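PDB 4R1D: Alpha/beta hydrolase from Pseudomonas aeruginosa PAO1, which probably acts as a calcium-binding lipase of the alpha/beta hydrolase family, a type VI secretion effector held in complex with the protein Tli4. Local coordinates for residues K138-R141 and S142-N145; N145-M148 and G149-R153; Q165-W168 and N169-L173; A548-G551 and V552-T556. One frame throughout, in Å; residues are numbered along the deposited sequence.

Contact 1. Residues K138-R141 and S142-N145; sequences KVMR and SAYN
Arg141 O is gripped by two backbone donors of the helix that starts here: Asn145 N at 2.8 Å, and Tyr144 N in a weak bond at 3.3 Å. The same Tyr144 N also reaches Met140 O at 3.2 Å, so this N-H is shared between two carbonyls. Neither arm is straight, the one to Met140 O bending to 137°. The side chains follow the turn. Tyr144 CD2 lies 3.7 Å from Val139 CB, and the two side chains meet at about a right angle. Ala143 CB sits over the centre of one face of the Tyr144 ring; in one of two modelled conformers of Met140, SD also comes to 4.0 Å from Ala143 CB. One residue further on, the aliphatic part of Arg141 lies beside the amide of Asn145, CD 3.9 Å from OD1, with guanidinium and amide planes steeply inclined. The polar ends are held from outside: Arg141 NE by Thr118 OG1, Tyr144 OH by Gly56 N, and Asn145 by Asp120 N through OD1 and by Trp136 O through ND2. The Tyr144 ring also meets those of Phe53 and His255, on strands of the central sheet. Met140 takes the N-cap position, and the whole is the first turn of an alpha-helix, that of 141-155, as the chain leaves the loop after helix 128-133.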
ATOM      1  N   LYS A 138      -0.167  10.675  -8.388  1.00 13.38           N
ATOM      2  CA  LYS A 138      -0.267   9.862  -7.179  1.00 11.01           C
ATOM      3  C   LYS A 138      -0.352   8.376  -7.475  1.00 15.68           C
ATOM      4  O   LYS A 138      -0.176   7.560  -6.573  1.00 15.51           O
ATOM      5  CB  LYS A 138      -1.543  10.208  -6.420  1.00 14.53           C
ATOM      6  CG  LYS A 138      -1.542  11.533  -5.704  1.00 13.54           C
ATOM      7  CD  LYS A 138      -2.947  11.837  -5.232  1.00 12.56           C
ATOM      8  CE  LYS A 138      -3.062  13.263  -4.682  1.00 14.91           C
ATOM      9  NZ  LYS A 138      -4.442  13.546  -4.186  1.00 14.82           N
ATOM     10  N   VAL A 139      -0.674   8.026  -8.716  1.00 12.80           N
ATOM     11  CA  VAL A 139      -1.056   6.650  -9.040  1.00 13.99           C
ATOM     12  C   VAL A 139      -0.308   6.062 -10.237  1.00 17.23           C
ATOM     13  O   VAL A 139       0.270   6.792 -11.044  1.00 17.10           O
ATOM     14  CB  VAL A 139      -2.577   6.535  -9.298  1.00 11.42           C
ATOM     15  CG1 VAL A 139      -3.351   6.916  -8.053  1.00 13.28           C
ATOM     16  CG2 VAL A 139      -2.983   7.401 -10.486  1.00 14.64           C
ATOM     17  N   MET A 140      -0.338   4.733 -10.348  1.00 13.24           N
ATOM     18  CA  MET A 140       0.351   4.025 -11.422  0.54 17.45           C
ATOM     19  C   MET A 140      -0.033   4.616 -12.782  1.00 17.74           C
ATOM     20  O   MET A 140      -1.214   4.676 -13.148  1.00 18.18           O
ATOM     21  CB  MET A 140       0.014   2.535 -11.360  0.54 16.84           C
ATOM     22  CG  MET A 140       0.837   1.665 -12.281  0.54 19.48           C
ATOM     23  SD  MET A 140       0.438  -0.073 -12.010  0.54 22.87           S
ATOM     24  CE  MET A 140       1.609  -0.839 -13.123  0.54 26.00           C
ATOM     25  N   ARG A 141       0.967   5.063 -13.528  1.00 17.17           N
ATOM     26  CA  ARG A 141       0.683   5.849 -14.726  1.00 17.36           C
ATOM     27  C   ARG A 141      -0.052   5.082 -15.827  1.00 16.12           C
ATOM     28  O   ARG A 141      -1.116   5.501 -16.274  1.00 16.49           O
ATOM     29  CB  ARG A 141       1.955   6.482 -15.290  1.00 22.67           C
ATOM     30  CG  ARG A 141       1.670   7.177 -16.600  1.00 26.80           C
ATOM     31  CD  ARG A 141       2.571   8.350 -16.835  1.00 33.28           C
ATOM     32  NE  ARG A 141       3.969   8.027 -16.628  1.00 34.88           N
ATOM     33  CZ  ARG A 141       4.636   7.078 -17.274  1.00 39.68           C
ATOM     34  NH1 ARG A 141       4.025   6.321 -18.171  1.00 39.25           N
ATOM     35  NH2 ARG A 141       5.921   6.886 -17.012  1.00 35.21           N
ATOM     36  N   SER A 142       0.520   3.971 -16.268  1.00 17.29           N
ATOM     37  CA  SER A 142      -0.080   3.205 -17.365  1.00 20.14           C
ATOM     38  C   SER A 142      -1.488   2.711 -17.033  1.00 21.55           C
ATOM     39  O   SER A 142      -2.374   2.682 -17.891  1.00 19.98           O
ATOM     40  CB  SER A 142       0.813   2.015 -17.738  1.00 22.72           C
ATOM     41  OG  SER A 142       0.870   1.083 -16.668  1.00 30.79           O
ATOM     42  N   ALA A 143      -1.694   2.306 -15.787  1.00 16.47           N
ATOM     43  CA  ALA A 143      -2.979   1.734 -15.388  1.00 17.59           C
ATOM     44  C   ALA A 143      -4.099   2.760 -15.304  1.00 15.44           C
ATOM     45  O   ALA A 143      -5.260   2.441 -15.607  1.00 13.79           O
ATOM     46  CB  ALA A 143      -2.851   0.995 -14.067  1.00 19.57           C
ATOM     47  N   TYR A 144      -3.751   3.985 -14.902  1.00 14.22           N
ATOM     48  CA  TYR A 144      -4.764   4.987 -14.551  1.00 16.90           C
ATOM     49  C   TYR A 144      -4.752   6.314 -15.309  1.00 15.50           C
ATOM     50  O   TYR A 144      -5.803   6.917 -15.487  1.00 16.03           O
ATOM     51  CB  TYR A 144      -4.677   5.286 -13.069  1.00 13.30           C
ATOM     52  CG  TYR A 144      -4.929   4.068 -12.213  1.00 15.28           C
ATOM     53  CD1 TYR A 144      -6.027   3.240 -12.440  1.00 13.45           C
ATOM     54  CD2 TYR A 144      -4.058   3.736 -11.196  1.00 15.62           C
ATOM     55  CE1 TYR A 144      -6.255   2.118 -11.640  1.00 15.21           C
ATOM     56  CE2 TYR A 144      -4.276   2.637 -10.392  1.00 15.23           C
ATOM     57  CZ  TYR A 144      -5.374   1.829 -10.617  1.00 13.11           C
ATOM     58  OH  TYR A 144      -5.569   0.732  -9.790  1.00 14.87           O
ATOM     59  N   ASN A 145      -3.586   6.792 -15.735  1.00 15.47           N
ATOM     60  CA  ASN A 145      -3.554   8.083 -16.433  1.00 15.10           C
ATOM     61  C   ASN A 145      -4.380   8.125 -17.740  1.00 14.48           C
ATOM     62  O   ASN A 145      -5.089   9.100 -17.989  1.00 16.56           O
ATOM     63  CB  ASN A 145      -2.111   8.586 -16.660  1.00 19.21           C
ATOM     64  CG  ASN A 145      -1.505   9.263 -15.415  1.00 23.24           C
ATOM     65  OD1 ASN A 145      -0.645  10.131 -15.535  1.00 18.05           O
ATOM     66  ND2 ASN A 145      -1.967   8.879 -14.227  1.00 16.41           N
TER

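Contact 2. Residues N145-M148 and G149-R153; sequences NPVM and GLMER. With CA (calcium ion), chain C.
Four successive i to i+4 bonds carry the helix through 145-153, from Gly149 N to Asn145 O at 2.9 Å up to Glu152 N to Met148 O at 3.1 Å, past a kink at Pro146 and Val147, whose nitrogens make no bond to the preceding turn. The straightest is Met151 N to Val147 O, 171° at the hydrogen. Met151 also lays its side chain against that carbonyl: CG is 3.3 Å from Val147 O, and the chain then folds back at chi3 (-66°), which brings CE to 3.7 Å from the same oxygen. Beside it, Val147 CG2 touches Met151 CG only loosely. Leu150 CB rests 3.4 Å from Pro146 O on another side of the helix. Together with Met148, Val147 and Met151 pack on Phe53 of strand 48-54, while Met148 and Met151 also meet Val204 of strand 201-206; the helix thus lies on the parallel sheet of an alpha/beta hydrolase, with Leu150 and Met151 touching helix 542-556 as well. Glu152 CB passes 3.4 Å from Met148 O. CG stands opposite the backbone N (chi1 -174°), and a bend at chi2 turns the carboxylate to the calcium ion, which OE2 binds at 2.4 Å. Two waters, each 2.6 Å from the metal, share the site with Asp156, Phe202 O and Asp203. The other carboxylate oxygen, OE1, is fixed by a salt bridge to Arg134 and a hydrogen bond from Val204 N.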
ATOM      1  N   ASN A 145      -3.586   6.792 -15.735  1.00 15.47           N
ATOM      2  CA  ASN A 145      -3.554   8.083 -16.433  1.00 15.10           C
ATOM      3  C   ASN A 145      -4.380   8.125 -17.740  1.00 14.48           C
ATOM      4  O   ASN A 145      -5.089   9.100 -17.989  1.00 16.56           O
ATOM      5  CB  ASN A 145      -2.111   8.586 -16.660  1.00 19.21           C
ATOM      6  CG  ASN A 145      -1.505   9.263 -15.415  1.00 23.24           C
ATOM      7  OD1 ASN A 145      -0.645  10.131 -15.535  1.00 18.05           O
ATOM      8  ND2 ASN A 145      -1.967   8.879 -14.227  1.00 16.41           N
ATOM      9  N   PRO A 146      -4.312   7.059 -18.558  1.00 15.41           N
ATOM     10  CA  PRO A 146      -5.140   7.051 -19.774  1.00 17.07           C
ATOM     11  C   PRO A 146      -6.637   7.206 -19.492  1.00 13.00           C
ATOM     12  O   PRO A 146      -7.284   8.015 -20.146  1.00 13.27           O
ATOM     13  CB  PRO A 146      -4.829   5.688 -20.413  1.00 18.78           C
ATOM     14  CG  PRO A 146      -3.454   5.342 -19.914  1.00 20.85           C
ATOM     15  CD  PRO A 146      -3.414   5.895 -18.492  1.00 15.09           C
ATOM     16  N   VAL A 147      -7.198   6.473 -18.536  1.00 14.54           N
ATOM     17  CA  VAL A 147      -8.642   6.585 -18.330  1.00 12.53           C
ATOM     18  C   VAL A 147      -9.035   7.920 -17.695  1.00 12.88           C
ATOM     19  O   VAL A 147     -10.094   8.474 -17.990  1.00 14.68           O
ATOM     20  CB  VAL A 147      -9.209   5.399 -17.518  1.00 12.65           C
ATOM     21  CG1 VAL A 147      -8.737   5.454 -16.064  1.00 15.47           C
ATOM     22  CG2 VAL A 147     -10.740   5.370 -17.606  1.00 17.37           C
ATOM     23  N   MET A 148      -8.165   8.456 -16.846  1.00 12.97           N
ATOM     24  CA  MET A 148      -8.441   9.756 -16.274  1.00 12.20           C
ATOM     25  C   MET A 148      -8.448  10.825 -17.372  1.00 12.97           C
ATOM     26  O   MET A 148      -9.295  11.706 -17.380  1.00 13.29           O
ATOM     27  CB  MET A 148      -7.447  10.088 -15.163  1.00 12.02           C
ATOM     28  CG  MET A 148      -7.750   9.305 -13.876  1.00 15.94           C
ATOM     29  SD  MET A 148      -6.790   9.922 -12.462  1.00 15.19           S
ATOM     30  CE  MET A 148      -5.117   9.480 -12.945  1.00 16.81           C
ATOM     31  N   GLY A 149      -7.516  10.718 -18.309  1.00 15.28           N
ATOM     32  CA  GLY A 149      -7.421  11.700 -19.373  1.00 15.52           C
ATOM     33  C   GLY A 149      -8.545  11.527 -20.376  1.00 18.69           C
ATOM     34  O   GLY A 149      -9.024  12.497 -20.966  1.00 16.20           O
ATOM     35  N   LEU A 150      -8.965  10.284 -20.577  1.00 11.65           N
ATOM     36  CA  LEU A 150     -10.082  10.002 -21.501  1.00 13.47           C
ATOM     37  C   LEU A 150     -11.393  10.588 -20.988  1.00 15.82           C
ATOM     38  O   LEU A 150     -12.146  11.224 -21.733  1.00 16.83           O
ATOM     39  CB  LEU A 150     -10.237   8.492 -21.697  1.00 17.85           C
ATOM     40  CG  LEU A 150     -11.451   8.087 -22.541  1.00 18.26           C
ATOM     41  CD1 LEU A 150     -11.294   8.628 -23.954  1.00 20.62           C
ATOM     42  CD2 LEU A 150     -11.606   6.573 -22.575  1.00 20.67           C
ATOM     43  N   MET A 151     -11.692  10.334 -19.717  1.00 15.14           N
ATOM     44  CA  MET A 151     -12.900  10.863 -19.120  1.00 16.25           C
ATOM     45  C   MET A 151     -12.871  12.387 -19.165  1.00 15.26           C
ATOM     46  O   MET A 151     -13.886  13.042 -19.419  1.00 15.02           O
ATOM     47  CB  MET A 151     -13.048  10.365 -17.680  1.00 13.28           C
ATOM     48  CG  MET A 151     -13.323   8.882 -17.584  1.00 15.10           C
ATOM     49  SD  MET A 151     -13.810   8.377 -15.910  1.00 19.48           S
ATOM     50  CE  MET A 151     -12.289   8.685 -14.964  1.00 18.39           C
ATOM     51  N   GLU A 152     -11.701  12.955 -18.914  1.00 14.00           N
ATOM     52  CA  GLU A 152     -11.581  14.413 -18.901  1.00 18.00           C
ATOM     53  C   GLU A 152     -11.953  14.985 -20.270  1.00 16.32           C
ATOM     54  O   GLU A 152     -12.764  15.911 -20.367  1.00 17.59           O
ATOM     55  CB  GLU A 152     -10.157  14.827 -18.521  1.00 15.05           C
ATOM     56  CG  GLU A 152      -9.966  16.328 -18.338  1.00 19.88           C
ATOM     57  CD  GLU A 152     -10.316  16.808 -16.939  1.00 21.27           C
ATOM     58  OE1 GLU A 152     -10.222  16.027 -15.977  1.00 18.33           O
ATOM     59  OE2 GLU A 152     -10.688  17.982 -16.789  1.00 25.19           O
ATOM     60  N   ARG A 153     -11.363  14.438 -21.329  1.00 17.95           N
ATOM     61  CA  ARG A 153     -11.634  14.972 -22.666  1.00 19.31           C
ATOM     62  C   ARG A 153     -13.043  14.644 -23.134  1.00 17.77           C
ATOM     63  O   ARG A 153     -13.719  15.485 -23.738  1.00 19.08           O
ATOM     64  CB  ARG A 153     -10.594  14.527 -23.704  1.00 19.54           C
ATOM     65  CG  ARG A 153     -10.556  13.068 -24.110  1.00 21.37           C
ATOM     66  CD  ARG A 153      -9.485  12.872 -25.208  1.00 29.01           C
ATOM     67  NE  ARG A 153      -9.481  11.521 -25.757  1.00 31.73           N
ATOM     68  CZ  ARG A 153     -10.043  11.182 -26.914  1.00 29.37           C
ATOM     69  NH1 ARG A 153     -10.641  12.100 -27.666  1.00 25.05           N
ATOM     70  NH2 ARG A 153      -9.997   9.922 -27.322  1.00 34.02           N
TER
HETATM   71 CA    CA C 601     -12.597  19.351 -17.377  1.00 22.22          CA
HETATM   72  O   HOH W   1     -10.534  20.872 -17.612  1.00 29.64           O
HETATM   73  O   HOH W   2     -13.790  21.692 -17.604  1.00 28.46           O

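Contact 3. Residues Q165-W168 and N169-L173; sequences QAWW and NDEAL
Trp167 leaves its backbone with CG opposite the N (chi1 -163°), which lays the indole against Glu171 and Ala172 of the turn that follows. From CB the chain reaches CG, 4.0 Å from Glu171 CB; that methylene then lies over one face of the five-membered ring, 3.6 Å from its centroid, in a CH-pi contact. The ring atom nearest to Glu171 CB is Trp167 NE1, at 3.4 Å. Further along the benzene part CE3 and CZ3 meet Ala172, the latter at 3.6 Å from CB, and this methyl is shared with Trp168 CE3, so it sits in the corner where the two indoles meet. A bend at chi2 (90°) folds the Glu171 chain back, and the carboxylate plane lies 24° from that of the Trp167 ring. The backbone holds this shape. Trp167 O accepts from Asp170 N, closing a type I beta turn, and from Ala172 N at 2.9 Å; the two donors come from opposite faces of the carbonyl plane, Asp170 N well above it. Gln165 O adds a weak bond from Asn169 N. A water links three groups of the turn: it accepts from Trp167 N at 2.7 Å and donates to Asn169 OD1 and to Glu171 OE1. Trp168 NE1 is satisfied by Arg154 O, and Glu171 O by Trp546 NE1. The turn, which runs into a short 3-10 segment between strand 163-164 and helix 191-197, presses both tryptophans on Leu549 of helix 542-556, with Arg154 and Leu155 of helix 141-155 alongside and Leu194 of helix 191-197 against Trp168 and Leu173.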
ATOM      1  N   GLN A 165     -20.925  15.446 -29.870  1.00 22.75           N
ATOM      2  CA  GLN A 165     -19.576  15.266 -30.365  1.00 19.63           C
ATOM      3  C   GLN A 165     -19.199  13.786 -30.497  1.00 23.66           C
ATOM      4  O   GLN A 165     -20.001  12.896 -30.204  1.00 21.18           O
ATOM      5  CB  GLN A 165     -18.591  16.025 -29.468  1.00 19.92           C
ATOM      6  CG  GLN A 165     -18.864  17.526 -29.442  1.00 23.67           C
ATOM      7  CD  GLN A 165     -17.799  18.315 -28.684  1.00 27.13           C
ATOM      8  OE1 GLN A 165     -16.625  18.330 -29.063  1.00 41.19           O
ATOM      9  NE2 GLN A 165     -18.210  18.975 -27.615  1.00 28.64           N
ATOM     10  N   ALA A 166     -17.972  13.538 -30.940  1.00 20.51           N
ATOM     11  CA  ALA A 166     -17.485  12.193 -31.223  1.00 22.36           C
ATOM     12  C   ALA A 166     -17.676  11.261 -30.045  1.00 18.94           C
ATOM     13  O   ALA A 166     -17.543  11.671 -28.890  1.00 21.43           O
ATOM     14  CB  ALA A 166     -16.006  12.237 -31.627  1.00 25.52           C
ATOM     15  N   TRP A 167     -17.979  10.005 -30.361  1.00 20.73           N
ATOM     16  CA  TRP A 167     -18.185   8.946 -29.372  1.00 20.47           C
ATOM     17  C   TRP A 167     -19.560   9.046 -28.707  1.00 20.01           C
ATOM     18  O   TRP A 167     -20.333   8.075 -28.706  1.00 18.29           O
ATOM     19  CB  TRP A 167     -17.053   8.917 -28.333  1.00 18.44           C
ATOM     20  CG  TRP A 167     -17.006   7.617 -27.575  1.00 16.61           C
ATOM     21  CD1 TRP A 167     -16.368   6.466 -27.950  1.00 20.57           C
ATOM     22  CD2 TRP A 167     -17.653   7.332 -26.332  1.00 14.73           C
ATOM     23  NE1 TRP A 167     -16.571   5.481 -27.003  1.00 21.68           N
ATOM     24  CE2 TRP A 167     -17.355   5.993 -26.001  1.00 15.76           C
ATOM     25  CE3 TRP A 167     -18.442   8.086 -25.457  1.00 15.62           C
ATOM     26  CZ2 TRP A 167     -17.820   5.393 -24.836  1.00 18.00           C
ATOM     27  CZ3 TRP A 167     -18.905   7.489 -24.299  1.00 15.11           C
ATOM     28  CH2 TRP A 167     -18.594   6.152 -24.000  1.00 15.63           C
ATOM     29  N   TRP A 168     -19.874  10.221 -28.167  1.00 19.27           N
ATOM     30  CA  TRP A 168     -21.181  10.445 -27.550  1.00 20.97           C
ATOM     31  C   TRP A 168     -22.292  10.269 -28.578  1.00 19.25           C
ATOM     32  O   TRP A 168     -23.396   9.874 -28.241  1.00 19.95           O
ATOM     33  CB  TRP A 168     -21.277  11.847 -26.949  1.00 20.48           C
ATOM     34  CG  TRP A 168     -20.299  12.105 -25.834  1.00 14.99           C
ATOM     35  CD1 TRP A 168     -19.235  12.961 -25.861  1.00 16.98           C
ATOM     36  CD2 TRP A 168     -20.284  11.482 -24.549  1.00 15.74           C
ATOM     37  NE1 TRP A 168     -18.569  12.927 -24.658  1.00 18.76           N
ATOM     38  CE2 TRP A 168     -19.189  12.021 -23.836  1.00 18.06           C
ATOM     39  CE3 TRP A 168     -21.089  10.526 -23.925  1.00 16.79           C
ATOM     40  CZ2 TRP A 168     -18.885  11.634 -22.530  1.00 18.93           C
ATOM     41  CZ3 TRP A 168     -20.792  10.149 -22.628  1.00 16.63           C
ATOM     42  CH2 TRP A 168     -19.696  10.699 -21.943  1.00 15.78           C
ATOM     43  N   ASN A 169     -21.986  10.576 -29.833  1.00 18.22           N
ATOM     44  CA  ASN A 169     -23.015  10.555 -30.870  1.00 20.61           C
ATOM     45  C   ASN A 169     -23.283   9.184 -31.468  1.00 20.30           C
ATOM     46  O   ASN A 169     -24.134   9.046 -32.356  1.00 25.09           O
ATOM     47  CB  ASN A 169     -22.695  11.563 -31.986  1.00 21.27           C
ATOM     48  CG  ASN A 169     -21.521  11.138 -32.855  1.00 26.77           C
ATOM     49  OD1 ASN A 169     -21.006  10.023 -32.748  1.00 23.09           O
ATOM     50  ND2 ASN A 169     -21.090  12.042 -33.727  1.00 26.72           N
ATOM     51  N   ASP A 170     -22.573   8.168 -30.990  1.00 19.58           N
ATOM     52  CA  ASP A 170     -22.737   6.822 -31.539  1.00 21.51           C
ATOM     53  C   ASP A 170     -22.451   5.774 -30.472  1.00 22.07           C
ATOM     54  O   ASP A 170     -23.377   5.172 -29.909  1.00 21.11           O
ATOM     55  CB  ASP A 170     -21.814   6.645 -32.748  1.00 17.97           C
ATOM     56  CG  ASP A 170     -21.958   5.278 -33.421  1.00 28.27           C
ATOM     57  OD1 ASP A 170     -22.652   4.386 -32.883  1.00 26.42           O
ATOM     58  OD2 ASP A 170     -21.351   5.094 -34.490  1.00 30.74           O
ATOM     59  N   GLU A 171     -21.170   5.578 -30.172  1.00 20.47           N
ATOM     60  CA  GLU A 171     -20.757   4.565 -29.205  1.00 19.20           C
ATOM     61  C   GLU A 171     -21.483   4.643 -27.853  1.00 18.12           C
ATOM     62  O   GLU A 171     -21.874   3.614 -27.282  1.00 18.35           O
ATOM     63  CB  GLU A 171     -19.232   4.618 -28.999  1.00 19.26           C
ATOM     64  CG  GLU A 171     -18.409   4.148 -30.204  1.00 21.36           C
ATOM     65  CD  GLU A 171     -18.061   5.266 -31.196  1.00 25.87           C
ATOM     66  OE1 GLU A 171     -18.812   6.261 -31.305  1.00 23.19           O
ATOM     67  OE2 GLU A 171     -17.023   5.139 -31.883  1.00 33.47           O
ATOM     68  N   ALA A 172     -21.644   5.852 -27.329  1.00 17.21           N
ATOM     69  CA  ALA A 172     -22.285   6.038 -26.037  1.00 17.50           C
ATOM     70  C   ALA A 172     -23.734   5.579 -26.005  1.00 17.91           C
ATOM     71  O   ALA A 172     -24.262   5.315 -24.938  1.00 17.74           O
ATOM     72  CB  ALA A 172     -22.209   7.485 -25.610  1.00 16.97           C
ATOM     73  N   LEU A 173     -24.372   5.482 -27.168  1.00 19.04           N
ATOM     74  CA  LEU A 173     -25.814   5.216 -27.217  1.00 20.70           C
ATOM     75  C   LEU A 173     -26.155   3.727 -27.190  1.00 22.81           C
ATOM     76  O   LEU A 173     -27.323   3.348 -27.253  1.00 21.42           O
ATOM     77  CB  LEU A 173     -26.433   5.880 -28.457  1.00 20.21           C
ATOM     78  CG  LEU A 173     -26.081   7.363 -28.615  1.00 24.08           C
ATOM     79  CD1 LEU A 173     -26.655   7.942 -29.908  1.00 22.91           C
ATOM     80  CD2 LEU A 173     -26.562   8.184 -27.408  1.00 22.58           C
TER
HETATM   81  O   HOH W   3     -18.423   8.607 -32.687  1.00 27.14           O

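Contact 4. Residues A548-G551 and V552-T556; sequences ALYG and VIKIT
Lys554 N donates to Tyr550 O at 3.0 Å, and Ile555 N to Gly551 O at 2.9 Å, both nearly in line with the carbonyl. Val552 N to Ala548 O and Ile553 N to Leu549 O complete this run of alpha-helical bonds. Val552 O takes two donors from opposite faces of its plane: Thr556 N and, at 2.6 Å, Thr556 OG1, which turns the hydroxyl back onto its own helix. Lys554 CG sits over one face of the Tyr550 ring, 4.0 Å from its centroid, in a CH-pi contact, and CE lies 3.6 Å from Tyr550 OH. A bend at chi2 (-63°) carries the lysine along the ring toward this phenol end. There both polar tips find partners: Tyr550 OH bonds to Gly187 O, while Lys554 NZ forms a salt bridge with Glu193 and a hydrogen bond to Pro188 O. Apolar contacts join the helix to its neighbours. Leu549 and Val552 pack on Leu155 of helix 141-155, Val552 and Ile555 on Ile251 of strand 250-255, and Tyr550, Lys554 and Ile555 on Tyr428 of strand 427-432, placing helix 542-556 against the central parallel sheet.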
ATOM      1  N   ALA A 548     -17.820   3.255 -17.378  1.00 13.19           N
ATOM      2  CA  ALA A 548     -17.538   4.406 -16.523  1.00 14.14           C
ATOM      3  C   ALA A 548     -18.232   5.670 -17.036  1.00 12.48           C
ATOM      4  O   ALA A 548     -18.922   6.364 -16.288  1.00 13.55           O
ATOM      5  CB  ALA A 548     -16.041   4.636 -16.413  1.00 14.89           C
ATOM      6  N   LEU A 549     -18.051   5.972 -18.316  1.00 15.72           N
ATOM      7  CA  LEU A 549     -18.664   7.171 -18.870  1.00 14.85           C
ATOM      8  C   LEU A 549     -20.188   7.073 -18.846  1.00 16.77           C
ATOM      9  O   LEU A 549     -20.878   8.046 -18.553  1.00 13.60           O
ATOM     10  CB  LEU A 549     -18.142   7.429 -20.282  1.00 12.47           C
ATOM     11  CG  LEU A 549     -16.677   7.880 -20.290  1.00 14.32           C
ATOM     12  CD1 LEU A 549     -16.094   7.691 -21.659  1.00 15.78           C
ATOM     13  CD2 LEU A 549     -16.573   9.345 -19.826  1.00 14.80           C
ATOM     14  N   TYR A 550     -20.710   5.888 -19.151  1.00 14.27           N
ATOM     15  CA  TYR A 550     -22.143   5.643 -19.060  1.00 13.30           C
ATOM     16  C   TYR A 550     -22.650   5.933 -17.646  1.00 16.62           C
ATOM     17  O   TYR A 550     -23.647   6.629 -17.466  1.00 14.13           O
ATOM     18  CB  TYR A 550     -22.451   4.186 -19.435  1.00 15.01           C
ATOM     19  CG  TYR A 550     -23.879   3.789 -19.213  1.00 14.77           C
ATOM     20  CD1 TYR A 550     -24.832   3.967 -20.210  1.00 19.17           C
ATOM     21  CD2 TYR A 550     -24.283   3.211 -18.011  1.00 16.49           C
ATOM     22  CE1 TYR A 550     -26.157   3.589 -20.014  1.00 16.03           C
ATOM     23  CE2 TYR A 550     -25.612   2.833 -17.806  1.00 17.92           C
ATOM     24  CZ  TYR A 550     -26.535   3.026 -18.811  1.00 15.06           C
ATOM     25  OH  TYR A 550     -27.841   2.666 -18.608  1.00 17.60           O
ATOM     26  N   GLY A 551     -21.962   5.401 -16.638  1.00 16.59           N
ATOM     27  CA  GLY A 551     -22.340   5.665 -15.263  1.00 14.59           C
ATOM     28  C   GLY A 551     -22.361   7.157 -14.940  1.00 15.00           C
ATOM     29  O   GLY A 551     -23.295   7.667 -14.319  1.00 13.35           O
ATOM     30  N   VAL A 552     -21.333   7.871 -15.379  1.00 16.36           N
ATOM     31  CA  VAL A 552     -21.238   9.297 -15.067  1.00 16.83           C
ATOM     32  C   VAL A 552     -22.411  10.070 -15.666  1.00 15.53           C
ATOM     33  O   VAL A 552     -23.021  10.918 -14.993  1.00 14.42           O
ATOM     34  CB  VAL A 552     -19.908   9.879 -15.536  1.00 15.33           C
ATOM     35  CG1 VAL A 552     -19.924  11.416 -15.468  1.00 14.10           C
ATOM     36  CG2 VAL A 552     -18.775   9.300 -14.685  1.00 12.44           C
ATOM     37  N   ILE A 553     -22.728   9.768 -16.922  1.00 14.41           N
ATOM     38  CA  ILE A 553     -23.863  10.412 -17.577  1.00 15.41           C
ATOM     39  C   ILE A 553     -25.187  10.132 -16.853  1.00 14.97           C
ATOM     40  O   ILE A 553     -25.970  11.053 -16.585  1.00 14.46           O
ATOM     41  CB  ILE A 553     -23.991  10.010 -19.047  1.00 14.35           C
ATOM     42  CG1 ILE A 553     -22.779  10.511 -19.847  1.00 17.23           C
ATOM     43  CG2 ILE A 553     -25.318  10.562 -19.619  1.00 14.58           C
ATOM     44  CD1 ILE A 553     -22.562  12.041 -19.755  1.00 14.16           C
ATOM     45  N   LYS A 554     -25.440   8.870 -16.531  1.00 15.73           N
ATOM     46  CA  LYS A 554     -26.660   8.522 -15.818  1.00 17.78           C
ATOM     47  C   LYS A 554     -26.754   9.184 -14.436  1.00 18.19           C
ATOM     48  O   LYS A 554     -27.782   9.773 -14.091  1.00 16.23           O
ATOM     49  CB  LYS A 554     -26.824   7.007 -15.726  1.00 16.13           C
ATOM     50  CG  LYS A 554     -27.130   6.334 -17.080  1.00 17.83           C
ATOM     51  CD  LYS A 554     -28.469   6.812 -17.660  1.00 17.52           C
ATOM     52  CE  LYS A 554     -28.816   6.079 -18.960  1.00 18.78           C
ATOM     53  NZ  LYS A 554     -30.247   6.298 -19.391  1.00 17.33           N
ATOM     54  N   ILE A 555     -25.673   9.113 -13.657  1.00 15.39           N
ATOM     55  CA  ILE A 555     -25.663   9.699 -12.321  1.00 16.84           C
ATOM     56  C   ILE A 555     -25.914  11.208 -12.371  1.00 15.74           C
ATOM     57  O   ILE A 555     -26.604  11.762 -11.519  1.00 15.89           O
ATOM     58  CB  ILE A 555     -24.329   9.402 -11.593  1.00 17.67           C
ATOM     59  CG1 ILE A 555     -24.240   7.899 -11.298  1.00 13.84           C
ATOM     60  CG2 ILE A 555     -24.207  10.268 -10.298  1.00 15.82           C
ATOM     61  CD1 ILE A 555     -22.817   7.356 -11.038  1.00 16.63           C
ATOM     62  N   THR A 556     -25.330  11.860 -13.366  1.00 15.46           N
ATOM     63  CA  THR A 556     -25.463  13.303 -13.573  1.00 15.39           C
ATOM     64  C   THR A 556     -26.920  13.777 -13.729  1.00 15.83           C
ATOM     65  O   THR A 556     -27.257  14.917 -13.383  1.00 16.40           O
ATOM     66  CB  THR A 556     -24.614  13.731 -14.800  1.00 17.59           C
ATOM     67  OG1 THR A 556     -23.230  13.469 -14.527  1.00 18.05           O
ATOM     68  CG2 THR A 556     -24.782  15.200 -15.111  1.00 15.12           C
TER

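Overall arrangement
From the N terminus, contact 1 opens helix 141-155 out of a loop, and contact 2 continues the same helix through the shared Asn145 to the calcium ion; Val139 and Met148 touch where they join. Contact 3 follows in the loop after strand 163-164, its nearest atoms about 6 Å from contact 2. Contact 4 comes far later, on helix 542-556, and touches both contact 2 and contact 3: Leu549 packs on Met151 of contact 2 and on both tryptophans of contact 3, while Ile553 meets Trp168. All four are local and none encloses another; they run in series. The two helices lie on the central parallel sheet, and the turn packs on the helices.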